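Local coordinates for putative alpha-L-fucosidase (Bacteroides thetaiotaomicron VPI-5482, PDB 3GZA), which probably hydrolyses alpha-L-fucosidic linkages as a glycoside hydrolase of family 29, with a TIM-barrel domain followed by a beta-sandwich domain, at residues 155-158 against 159-163; 298-301 against 302-305; 334-337 against 338-342. All coordinates share one frame; numbering follows the deposited sequence.

In the fold
All three interactions are partly buried turns of single helices in the TIM-barrel part of the chain; interaction 3 has the most exposed residues, interactions 1 and 2 none classed as exposed. Interaction 1, on helix 148-171, lies across the chain's centre, about 41 and 44 Å from the others between centres; it joins aromatic and sulfur packing to an arginine that reaches the second subunit. Interactions 2 and 3, on helices 296-304 and 327-344, touch: Met300 and Tyr303 pack on Ile340, and Met336 reaches Leu299. Both are apolar where the helices meet and carry a lysine-aspartate salt bridge on another side, whereas interaction 1 has no salt bridge between its own segments.

Interaction 1 (155-158 against 159-163); sequences QAWY and KRLCE. With EDO (1,2-ethanediol), chain K.
Cys162 sets its sulfur over one face of the Tyr158 ring, SG standing 3.6 Å from the ring centroid and 22° off the normal. This sulfur-aromatic contact is displaced toward the hydroxyl end of the ring, where SG comes within 3.3 Å of Tyr158 CZ. The tyrosine CG is anti to its own nitrogen (chi1 -179°), which swings the ring outward and forward along the helix, under the sulfur of the next turn. Its hydroxyl is hydrogen-bonded to the carbonyl of Ile131, fixing the far end of the ring.

Among the apolar contacts, Leu161 CD2 serves two aromatic neighbours, lying 4.1 Å from Tyr158 CD1 and 4.2 Å from Trp157 CH2. Trp157 and Leu161 run side by side in the same direction, and both also pack on Leu137. The backbone beneath them is regular alpha-helix, a turn of helix 148-171 on the outside of the TIM barrel, with successive i to i+4 bonds from Lys159 N to Gln155 O through Cys162 N to Tyr158 O.

The remaining contacts involve polar side chains. The Arg160 guanidinium folds back over the preceding turn, so that Ala156 O sits 3.5 Å from its plane, over its centre, and Ala156 CB is 3.8 Å from Arg160 NH1. Its NH2 makes a salt bridge to Glu49 of the second subunit. Lys159 and Gln155 meet through aliphatic parts, Gln155 CG to Lys159 CD, while their polar ends bind elsewhere: Lys159 NZ to the carbonyl of Ala190, Gln155 to the backbone of Phe142, Ala144 and Asp191. A 1,2-ethanediol, probably from the crystallisation liquor, accepts a weak, bent hydrogen bond from Trp157 NE1 to its O2 (3.2 Å, 132°), and is also bound by Glu49 of the second subunit and by Lys164.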
ATOM      1  N   GLN A 155      12.549  -4.189   8.038  1.00 23.34           N
ATOM      2  CA  GLN A 155      11.992  -5.151   8.964  1.00 23.84           C
ATOM      3  C   GLN A 155      11.471  -4.426  10.227  1.00 23.24           C
ATOM      4  O   GLN A 155      10.392  -4.782  10.731  1.00 23.51           O
ATOM      5  CB  GLN A 155      13.041  -6.162   9.351  1.00 22.39           C
ATOM      6  CG  GLN A 155      12.490  -7.334  10.118  1.00 23.28           C
ATOM      7  CD  GLN A 155      11.710  -8.260   9.248  1.00 26.27           C
ATOM      8  OE1 GLN A 155      12.155  -8.537   8.102  1.00 28.08           O
ATOM      9  NE2 GLN A 155      10.611  -8.838   9.791  1.00 25.09           N
ATOM     10  N   ALA A 156      12.218  -3.422  10.703  1.00 24.60           N
ATOM     11  CA  ALA A 156      11.828  -2.664  11.925  1.00 23.77           C
ATOM     12  C   ALA A 156      10.493  -1.962  11.643  1.00 24.00           C
ATOM     13  O   ALA A 156       9.582  -1.910  12.481  1.00 25.94           O
ATOM     14  CB  ALA A 156      12.901  -1.691  12.315  1.00 24.38           C
ATOM     15  N   TRP A 157      10.388  -1.364  10.465  1.00 23.69           N
ATOM     16  CA  TRP A 157       9.162  -0.683  10.036  1.00 23.37           C
ATOM     17  C   TRP A 157       7.988  -1.636   9.925  1.00 23.22           C
ATOM     18  O   TRP A 157       6.892  -1.337  10.403  1.00 23.89           O
ATOM     19  CB  TRP A 157       9.421   0.058   8.709  1.00 24.08           C
ATOM     20  CG  TRP A 157       8.151   0.519   8.058  1.00 23.70           C
ATOM     21  CD1 TRP A 157       7.451   1.660   8.332  1.00 27.61           C
ATOM     22  CD2 TRP A 157       7.430  -0.150   7.032  1.00 28.84           C
ATOM     23  NE1 TRP A 157       6.314   1.711   7.577  1.00 29.21           N
ATOM     24  CE2 TRP A 157       6.302   0.631   6.754  1.00 27.87           C
ATOM     25  CE3 TRP A 157       7.636  -1.328   6.312  1.00 27.03           C
ATOM     26  CZ2 TRP A 157       5.377   0.267   5.774  1.00 31.64           C
ATOM     27  CZ3 TRP A 157       6.706  -1.667   5.344  1.00 30.49           C
ATOM     28  CH2 TRP A 157       5.620  -0.842   5.094  1.00 29.96           C
ATOM     29  N   TYR A 158       8.205  -2.794   9.299  1.00 23.65           N
ATOM     30  CA  TYR A 158       7.176  -3.765   9.129  1.00 23.57           C
ATOM     31  C   TYR A 158       6.675  -4.269  10.493  1.00 23.20           C
ATOM     32  O   TYR A 158       5.469  -4.433  10.704  1.00 24.48           O
ATOM     33  CB  TYR A 158       7.613  -4.919   8.218  1.00 23.28           C
ATOM     34  CG  TYR A 158       6.519  -5.933   8.024  1.00 23.61           C
ATOM     35  CD1 TYR A 158       5.375  -5.610   7.294  1.00 24.47           C
ATOM     36  CD2 TYR A 158       6.614  -7.236   8.544  1.00 23.98           C
ATOM     37  CE1 TYR A 158       4.347  -6.552   7.095  1.00 25.47           C
ATOM     38  CE2 TYR A 158       5.625  -8.162   8.361  1.00 24.12           C
ATOM     39  CZ  TYR A 158       4.462  -7.831   7.631  1.00 25.89           C
ATOM     40  OH  TYR A 158       3.456  -8.781   7.449  1.00 25.15           O
ATOM     41  N   LYS A 159       7.592  -4.526  11.408  1.00 24.14           N
ATOM     42  CA  LYS A 159       7.180  -4.924  12.739  1.00 23.76           C
ATOM     43  C   LYS A 159       6.242  -3.863  13.375  1.00 24.22           C
ATOM     44  O   LYS A 159       5.234  -4.213  13.980  1.00 24.37           O
ATOM     45  CB  LYS A 159       8.410  -5.167  13.620  1.00 25.08           C
ATOM     46  CG  LYS A 159       9.130  -6.490  13.257  1.00 26.60           C
ATOM     47  CD  LYS A 159      10.568  -6.646  13.711  1.00 29.01           C
ATOM     48  CE  LYS A 159      10.752  -6.558  15.169  1.00 30.69           C
ATOM     49  NZ  LYS A 159      12.221  -6.826  15.464  1.00 30.97           N
ATOM     50  N   ARG A 160       6.606  -2.600  13.250  1.00 22.92           N
ATOM     51  CA  ARG A 160       5.747  -1.536  13.788  1.00 23.66           C
ATOM     52  C   ARG A 160       4.437  -1.493  13.067  1.00 24.74           C
ATOM     53  O   ARG A 160       3.412  -1.230  13.681  1.00 25.19           O
ATOM     54  CB  ARG A 160       6.446  -0.163  13.740  1.00 23.79           C
ATOM     55  CG  ARG A 160       7.572  -0.001  14.786  1.00 24.28           C
ATOM     56  CD  ARG A 160       8.110   1.403  14.777  1.00 24.39           C
ATOM     57  NE  ARG A 160       8.834   1.745  13.576  1.00 25.27           N
ATOM     58  CZ  ARG A 160      10.138   1.508  13.387  1.00 26.18           C
ATOM     59  NH1 ARG A 160      10.904   0.921  14.314  1.00 30.90           N
ATOM     60  NH2 ARG A 160      10.677   1.830  12.253  1.00 27.26           N
ATOM     61  N   LEU A 161       4.440  -1.701  11.750  1.00 24.66           N
ATOM     62  CA  LEU A 161       3.185  -1.669  10.981  1.00 24.19           C
ATOM     63  C   LEU A 161       2.257  -2.743  11.532  1.00 25.04           C
ATOM     64  O   LEU A 161       1.049  -2.524  11.766  1.00 24.46           O
ATOM     65  CB  LEU A 161       3.459  -1.930   9.506  1.00 25.25           C
ATOM     66  CG  LEU A 161       2.203  -2.097   8.636  1.00 24.92           C
ATOM     67  CD1 LEU A 161       1.325  -0.808   8.513  1.00 28.57           C
ATOM     68  CD2 LEU A 161       2.543  -2.654   7.246  1.00 27.17           C
ATOM     69  N   CYS A 162       2.824  -3.930  11.751  1.00 24.57           N
ATOM     70  CA  CYS A 162       2.029  -5.047  12.265  1.00 25.07           C
ATOM     71  C   CYS A 162       1.514  -4.765  13.655  1.00 24.90           C
ATOM     72  O   CYS A 162       0.335  -5.034  13.974  1.00 24.85           O
ATOM     73  CB  CYS A 162       2.852  -6.320  12.261  1.00 25.76           C
ATOM     74  SG  CYS A 162       3.200  -6.902  10.564  1.00 27.32           S
ATOM     75  N   GLU A 163       2.364  -4.217  14.505  1.00 24.26           N
ATOM     76  CA  GLU A 163       1.973  -3.791  15.868  1.00 24.54           C
ATOM     77  C   GLU A 163       0.792  -2.804  15.775  1.00 25.62           C
ATOM     78  O   GLU A 163      -0.191  -2.911  16.535  1.00 25.13           O
ATOM     79  CB  GLU A 163       3.150  -3.174  16.613  1.00 26.65           C
ATOM     80  CG  GLU A 163       4.221  -4.219  16.959  1.00 24.28           C
ATOM     81  CD  GLU A 163       5.568  -3.671  17.296  1.00 29.56           C
ATOM     82  OE1 GLU A 163       5.717  -2.440  17.384  1.00 28.45           O
ATOM     83  OE2 GLU A 163       6.507  -4.482  17.453  1.00 27.75           O
TER
HETATM   84  C1  EDO K 466       5.041   1.643  10.940  1.00 17.65           C
HETATM   85  O1  EDO K 466       5.013   2.674  12.004  1.00 23.85           O
HETATM   86  C2  EDO K 466       3.701   1.878  10.178  1.00 22.69           C
HETATM   87  O2  EDO K 466       3.815   2.845   9.173  1.00 25.01           O

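Interaction 2 (298-301 against 302-305); sequences TLMD and KYEK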
ATOM      1  N   THR A 298     -18.944 -37.982   7.423  1.00 26.00           N
ATOM      2  CA  THR A 298     -17.541 -37.627   7.675  1.00 25.13           C
ATOM      3  C   THR A 298     -17.380 -36.547   8.738  1.00 24.38           C
ATOM      4  O   THR A 298     -16.509 -36.665   9.622  1.00 24.54           O
ATOM      5  CB  THR A 298     -16.868 -37.221   6.360  1.00 26.19           C
ATOM      6  OG1 THR A 298     -17.064 -38.283   5.423  1.00 25.23           O
ATOM      7  CG2 THR A 298     -15.367 -37.037   6.581  1.00 25.78           C
ATOM      8  N   LEU A 299     -18.232 -35.522   8.697  1.00 24.21           N
ATOM      9  CA  LEU A 299     -18.209 -34.480   9.711  1.00 24.31           C
ATOM     10  C   LEU A 299     -18.478 -35.027  11.116  1.00 24.62           C
ATOM     11  O   LEU A 299     -17.894 -34.545  12.091  1.00 25.30           O
ATOM     12  CB  LEU A 299     -19.233 -33.392   9.358  1.00 24.77           C
ATOM     13  CG  LEU A 299     -18.891 -32.527   8.149  1.00 25.69           C
ATOM     14  CD1 LEU A 299     -20.072 -31.620   7.760  1.00 25.82           C
ATOM     15  CD2 LEU A 299     -17.557 -31.736   8.407  1.00 25.73           C
HETATM   16  N   MSE A 300     -19.380 -35.990  11.219  1.00 24.53           N
HETATM   17  CA  MSE A 300     -19.681 -36.602  12.509  1.00 25.94           C
HETATM   18  C   MSE A 300     -18.507 -37.422  13.021  1.00 25.12           C
HETATM   19  O   MSE A 300     -18.219 -37.395  14.209  1.00 27.81           O
HETATM   20  CB  MSE A 300     -20.947 -37.418  12.445  1.00 26.07           C
HETATM   21  CG  MSE A 300     -22.158 -36.576  12.193  1.00 26.36           C
HETATM   22 SE   MSE A 300     -22.423 -35.035  13.385  0.75 27.27          SE
HETATM   23  CE  MSE A 300     -22.365 -36.013  15.122  1.00 26.03           C
ATOM     24  N   ASP A 301     -17.827 -38.141  12.133  1.00 25.37           N
ATOM     25  CA  ASP A 301     -16.615 -38.901  12.487  1.00 26.31           C
ATOM     26  C   ASP A 301     -15.595 -37.877  13.045  1.00 25.74           C
ATOM     27  O   ASP A 301     -14.985 -38.096  14.110  1.00 25.28           O
ATOM     28  CB  ASP A 301     -16.084 -39.581  11.203  1.00 26.73           C
ATOM     29  CG  ASP A 301     -14.781 -40.389  11.398  1.00 30.91           C
ATOM     30  OD1 ASP A 301     -14.681 -41.201  12.339  1.00 31.37           O
ATOM     31  OD2 ASP A 301     -13.847 -40.255  10.529  1.00 35.71           O
ATOM     32  N   LYS A 302     -15.439 -36.737  12.368  1.00 25.75           N
ATOM     33  CA  LYS A 302     -14.479 -35.732  12.833  1.00 25.64           C
ATOM     34  C   LYS A 302     -14.878 -35.149  14.171  1.00 25.07           C
ATOM     35  O   LYS A 302     -14.022 -34.968  15.060  1.00 23.47           O
ATOM     36  CB  LYS A 302     -14.250 -34.656  11.785  1.00 26.94           C
ATOM     37  CG  LYS A 302     -13.595 -35.210  10.510  1.00 28.37           C
ATOM     38  CD  LYS A 302     -13.411 -34.135   9.472  1.00 29.35           C
ATOM     39  CE  LYS A 302     -12.830 -34.751   8.181  1.00 31.17           C
ATOM     40  NZ  LYS A 302     -11.692 -35.678   8.448  1.00 29.01           N
ATOM     41  N   TYR A 303     -16.148 -34.822  14.334  1.00 25.35           N
ATOM     42  CA  TYR A 303     -16.652 -34.311  15.627  1.00 25.19           C
ATOM     43  C   TYR A 303     -16.282 -35.255  16.768  1.00 25.49           C
ATOM     44  O   TYR A 303     -15.762 -34.822  17.821  1.00 24.16           O
ATOM     45  CB  TYR A 303     -18.192 -34.167  15.523  1.00 26.09           C
ATOM     46  CG  TYR A 303     -18.848 -33.674  16.815  1.00 23.89           C
ATOM     47  CD1 TYR A 303     -18.870 -32.329  17.122  1.00 24.27           C
ATOM     48  CD2 TYR A 303     -19.447 -34.553  17.687  1.00 24.68           C
ATOM     49  CE1 TYR A 303     -19.437 -31.864  18.292  1.00 25.21           C
ATOM     50  CE2 TYR A 303     -20.032 -34.107  18.834  1.00 24.90           C
ATOM     51  CZ  TYR A 303     -20.022 -32.782  19.128  1.00 24.57           C
ATOM     52  OH  TYR A 303     -20.609 -32.321  20.313  1.00 28.39           O
ATOM     53  N   GLU A 304     -16.531 -36.547  16.583  1.00 24.07           N
ATOM     54  CA  GLU A 304     -16.260 -37.521  17.657  1.00 25.13           C
ATOM     55  C   GLU A 304     -14.762 -37.665  17.938  1.00 25.00           C
ATOM     56  O   GLU A 304     -14.360 -38.027  19.042  1.00 25.85           O
ATOM     57  CB  GLU A 304     -16.900 -38.887  17.326  1.00 25.18           C
ATOM     58  CG  GLU A 304     -18.422 -38.808  17.333  1.00 25.98           C
ATOM     59  CD  GLU A 304     -19.104 -40.118  17.121  1.00 25.90           C
ATOM     60  OE1 GLU A 304     -18.447 -41.181  17.119  1.00 32.11           O
ATOM     61  OE2 GLU A 304     -20.337 -40.102  16.980  1.00 30.31           O
ATOM     62  N   LYS A 305     -13.941 -37.375  16.935  1.00 25.23           N
ATOM     63  CA  LYS A 305     -12.488 -37.485  17.061  1.00 24.04           C
ATOM     64  C   LYS A 305     -11.806 -36.149  17.305  1.00 24.53           C
ATOM     65  O   LYS A 305     -10.614 -36.021  17.152  1.00 24.62           O
ATOM     66  CB  LYS A 305     -11.892 -38.246  15.854  1.00 25.20           C
ATOM     67  CG  LYS A 305     -12.315 -39.711  15.800  1.00 28.07           C
ATOM     68  CD  LYS A 305     -11.958 -40.423  14.491  1.00 32.40           C
ATOM     69  CE  LYS A 305     -12.392 -41.942  14.517  1.00 31.76           C
ATOM     70  NZ  LYS A 305     -12.572 -42.517  13.133  1.00 36.59           N
TER
HETATM   71  O   HOH W   1     -11.930 -38.166   9.997  1.00 23.69           O
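The ring of Tyr303 is approached obliquely by the selenomethionine Met300, whose methyl CE lies 4.2 Å from Tyr303 CD2. Bends at chi2 and chi3 curl the Met300 chain so that it runs beside the ring in the same direction. A second flat group, the Asp301 carboxylate, is met at OD1 by Lys305 NZ on the syn lone pair, in a salt bridge of 2.6 Å. With chi1 at 178°, CG of Asp301 stands opposite the backbone N, which holds the carboxylate out from the side of the helix, and the extended Lys305 chain runs back along the turn to reach it.

The turn belongs to helix 296-304, the helix of a beta-alpha-beta unit of the barrel between strands 264-273 and 312-317. Met300 and Tyr303 face helix 327-344, and Tyr303 also touches strand 409-418. Lys305 is the first residue to leave helical geometry, yet its N still bonds to Asp301 O (3.1 Å), so backbone and side chain both tie it to Asp301. With an alanine in place of this lysine, Asp301 OD1 would probably lose its charged mate and the carboxylate be freer to turn.

The second carboxylate oxygen, OD2, takes a water that bridges to Lys302 NZ, 2.9 Å on each side. Lys302 NZ also donates to the carbonyl of Thr224, while its CE rests 3.8 Å from Thr298 CG2.

Interaction 3 (334-337 against 338-342); sequences KEMG and DEINR
Lys334 NZ reaches along one turn to Asp338 OD2, a salt bridge of 2.9 Å made on the syn lone pair of the carboxylate. It is an i to i+4 pair on an exposed side of helix 327-344, which packs against helix 296-304 on the outside of the TIM barrel. The lysine chain is extended to CE and then turns at chi4 (-71°), bringing the ammonium back to the carboxylate; its CG lies 3.6 Å from Asp338 OD2 as well. A water accepts a long, weak bond from Lys334 NZ and donates to Asp338 OD1 at 2.8 Å, so both carboxylate oxygens have a partner.

Away from the charges, Met336, a selenomethionine, and Ile340 make the apolar contact, Met336 CG to Ile340 CD1 at 4.1 Å. Both side chains also pack on Met22 of strand 22-26, and Met336 reaches Leu313 and Leu315 of strand 312-317, joining the helix to the barrel wall.

Beneath these side chains, i to i+4 bonds hold the spacing, among them Asp338 N to Lys334 O and Ile340 N to Met336 O. Glu339 N divides its hydrogen between Glu335 O and, weakly, Met336 O.

On the following turn, the bend at chi2 in Glu339 presents its carboxylate to Arg342, and Arg343 makes a further salt bridge to OE2. Arg342 grips the group side-on with two nitrogens, its NH2 meeting Glu339 OE2 on the syn lone pair. Its NE points at Glu339 OE1 at 2.9 Å, nearly straight at 169°. That NE stands on the syn side of OE1 but 26° out of the carboxylate plane.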
ATOM      1  N   LYS A 334     -26.081 -26.939   8.907  1.00 25.15           N
ATOM      2  CA  LYS A 334     -27.300 -27.146   9.685  1.00 25.09           C
ATOM      3  C   LYS A 334     -27.469 -28.628   9.976  1.00 25.18           C
ATOM      4  O   LYS A 334     -27.812 -29.040  11.104  1.00 24.72           O
ATOM      5  CB  LYS A 334     -28.503 -26.595   8.938  1.00 24.93           C
ATOM      6  CG  LYS A 334     -29.819 -26.877   9.661  1.00 25.45           C
ATOM      7  CD  LYS A 334     -30.953 -26.468   8.766  1.00 27.27           C
ATOM      8  CE  LYS A 334     -32.301 -26.604   9.430  1.00 30.93           C
ATOM      9  NZ  LYS A 334     -32.683 -28.017   9.611  1.00 31.17           N
ATOM     10  N   GLU A 335     -27.257 -29.460   8.955  1.00 24.77           N
ATOM     11  CA  GLU A 335     -27.364 -30.898   9.140  1.00 24.10           C
ATOM     12  C   GLU A 335     -26.405 -31.401  10.255  1.00 23.96           C
ATOM     13  O   GLU A 335     -26.770 -32.296  11.030  1.00 22.94           O
ATOM     14  CB  GLU A 335     -27.090 -31.639   7.834  1.00 25.24           C
ATOM     15  CG  GLU A 335     -28.145 -31.441   6.748  1.00 24.65           C
ATOM     16  CD  GLU A 335     -27.744 -31.933   5.394  1.00 26.08           C
ATOM     17  OE1 GLU A 335     -26.619 -32.451   5.241  1.00 25.48           O
ATOM     18  OE2 GLU A 335     -28.587 -31.779   4.456  1.00 26.21           O
HETATM   19  N   MSE A 336     -25.189 -30.859  10.304  1.00 23.67           N
HETATM   20  CA  MSE A 336     -24.191 -31.233  11.331  1.00 22.81           C
HETATM   21  C   MSE A 336     -24.682 -30.897  12.742  1.00 24.15           C
HETATM   22  O   MSE A 336     -24.676 -31.735  13.629  1.00 24.37           O
HETATM   23  CB  MSE A 336     -22.877 -30.547  11.063  1.00 23.27           C
HETATM   24  CG  MSE A 336     -21.794 -31.003  11.980  1.00 22.15           C
HETATM   25 SE   MSE A 336     -20.143 -30.136  11.655  0.75 24.31          SE
HETATM   26  CE  MSE A 336     -19.018 -31.079  12.839  1.00 23.61           C
ATOM     27  N   GLY A 337     -25.156 -29.670  12.927  1.00 25.64           N
ATOM     28  CA  GLY A 337     -25.692 -29.258  14.209  1.00 24.83           C
ATOM     29  C   GLY A 337     -26.892 -30.080  14.590  1.00 24.31           C
ATOM     30  O   GLY A 337     -27.019 -30.499  15.750  1.00 25.02           O
ATOM     31  N   ASP A 338     -27.790 -30.331  13.634  1.00 24.42           N
ATOM     32  CA  ASP A 338     -28.980 -31.144  13.920  1.00 23.29           C
ATOM     33  C   ASP A 338     -28.627 -32.581  14.350  1.00 23.78           C
ATOM     34  O   ASP A 338     -29.291 -33.158  15.236  1.00 24.40           O
ATOM     35  CB  ASP A 338     -29.872 -31.211  12.673  1.00 24.04           C
ATOM     36  CG  ASP A 338     -30.565 -29.899  12.359  1.00 26.52           C
ATOM     37  OD1 ASP A 338     -30.528 -28.944  13.183  1.00 27.40           O
ATOM     38  OD2 ASP A 338     -31.132 -29.829  11.239  1.00 27.54           O
ATOM     39  N   GLU A 339     -27.554 -33.127  13.759  1.00 24.16           N
ATOM     40  CA  GLU A 339     -27.166 -34.486  14.007  1.00 25.03           C
ATOM     41  C   GLU A 339     -26.420 -34.575  15.348  1.00 24.82           C
ATOM     42  O   GLU A 339     -26.593 -35.536  16.091  1.00 25.25           O
ATOM     43  CB  GLU A 339     -26.401 -35.056  12.835  1.00 25.50           C
ATOM     44  CG  GLU A 339     -25.943 -36.464  13.042  1.00 26.14           C
ATOM     45  CD  GLU A 339     -27.050 -37.488  13.152  1.00 27.20           C
ATOM     46  OE1 GLU A 339     -28.223 -37.177  12.876  1.00 26.74           O
ATOM     47  OE2 GLU A 339     -26.752 -38.631  13.547  1.00 28.43           O
ATOM     48  N   ILE A 340     -25.638 -33.565  15.688  1.00 24.71           N
ATOM     49  CA  ILE A 340     -25.007 -33.530  17.008  1.00 24.79           C
ATOM     50  C   ILE A 340     -26.092 -33.516  18.058  1.00 25.28           C
ATOM     51  O   ILE A 340     -26.019 -34.261  19.048  1.00 24.98           O
ATOM     52  CB  ILE A 340     -24.101 -32.311  17.185  1.00 26.09           C
ATOM     53  CG1 ILE A 340     -22.873 -32.451  16.275  1.00 24.63           C
ATOM     54  CG2 ILE A 340     -23.631 -32.190  18.623  1.00 27.53           C
ATOM     55  CD1 ILE A 340     -22.105 -31.091  16.073  1.00 27.80           C
ATOM     56  N   ASN A 341     -27.121 -32.692  17.845  1.00 25.48           N
ATOM     57  CA  ASN A 341     -28.235 -32.662  18.789  1.00 26.25           C
ATOM     58  C   ASN A 341     -29.007 -33.963  18.832  1.00 26.29           C
ATOM     59  O   ASN A 341     -29.366 -34.442  19.921  1.00 26.58           O
ATOM     60  CB  ASN A 341     -29.156 -31.498  18.497  1.00 26.83           C
ATOM     61  CG  ASN A 341     -28.535 -30.161  18.879  1.00 32.59           C
ATOM     62  OD1 ASN A 341     -27.658 -30.102  19.759  1.00 39.02           O
ATOM     63  ND2 ASN A 341     -29.003 -29.079  18.252  1.00 38.07           N
ATOM     64  N   ARG A 342     -29.260 -34.546  17.663  1.00 25.48           N
ATOM     65  CA  ARG A 342     -29.970 -35.815  17.630  1.00 26.04           C
ATOM     66  C   ARG A 342     -29.255 -36.912  18.438  1.00 26.30           C
ATOM     67  O   ARG A 342     -29.895 -37.688  19.182  1.00 26.98           O
ATOM     68  CB  ARG A 342     -30.146 -36.301  16.200  1.00 26.98           C
ATOM     69  CG  ARG A 342     -31.176 -37.404  16.104  1.00 27.81           C
ATOM     70  CD  ARG A 342     -31.233 -37.999  14.711  1.00 28.51           C
ATOM     71  NE  ARG A 342     -30.028 -38.765  14.407  1.00 28.34           N
ATOM     72  CZ  ARG A 342     -29.787 -40.012  14.798  1.00 32.29           C
ATOM     73  NH1 ARG A 342     -30.685 -40.718  15.479  1.00 32.11           N
ATOM     74  NH2 ARG A 342     -28.629 -40.580  14.473  1.00 32.10           N
TER
HETATM   75  O   HOH W   2     -32.765 -27.318  12.930  1.00 36.02           O
HETATM   76  O   HOH W   3     -25.804 -28.229  17.819  1.00 44.95           O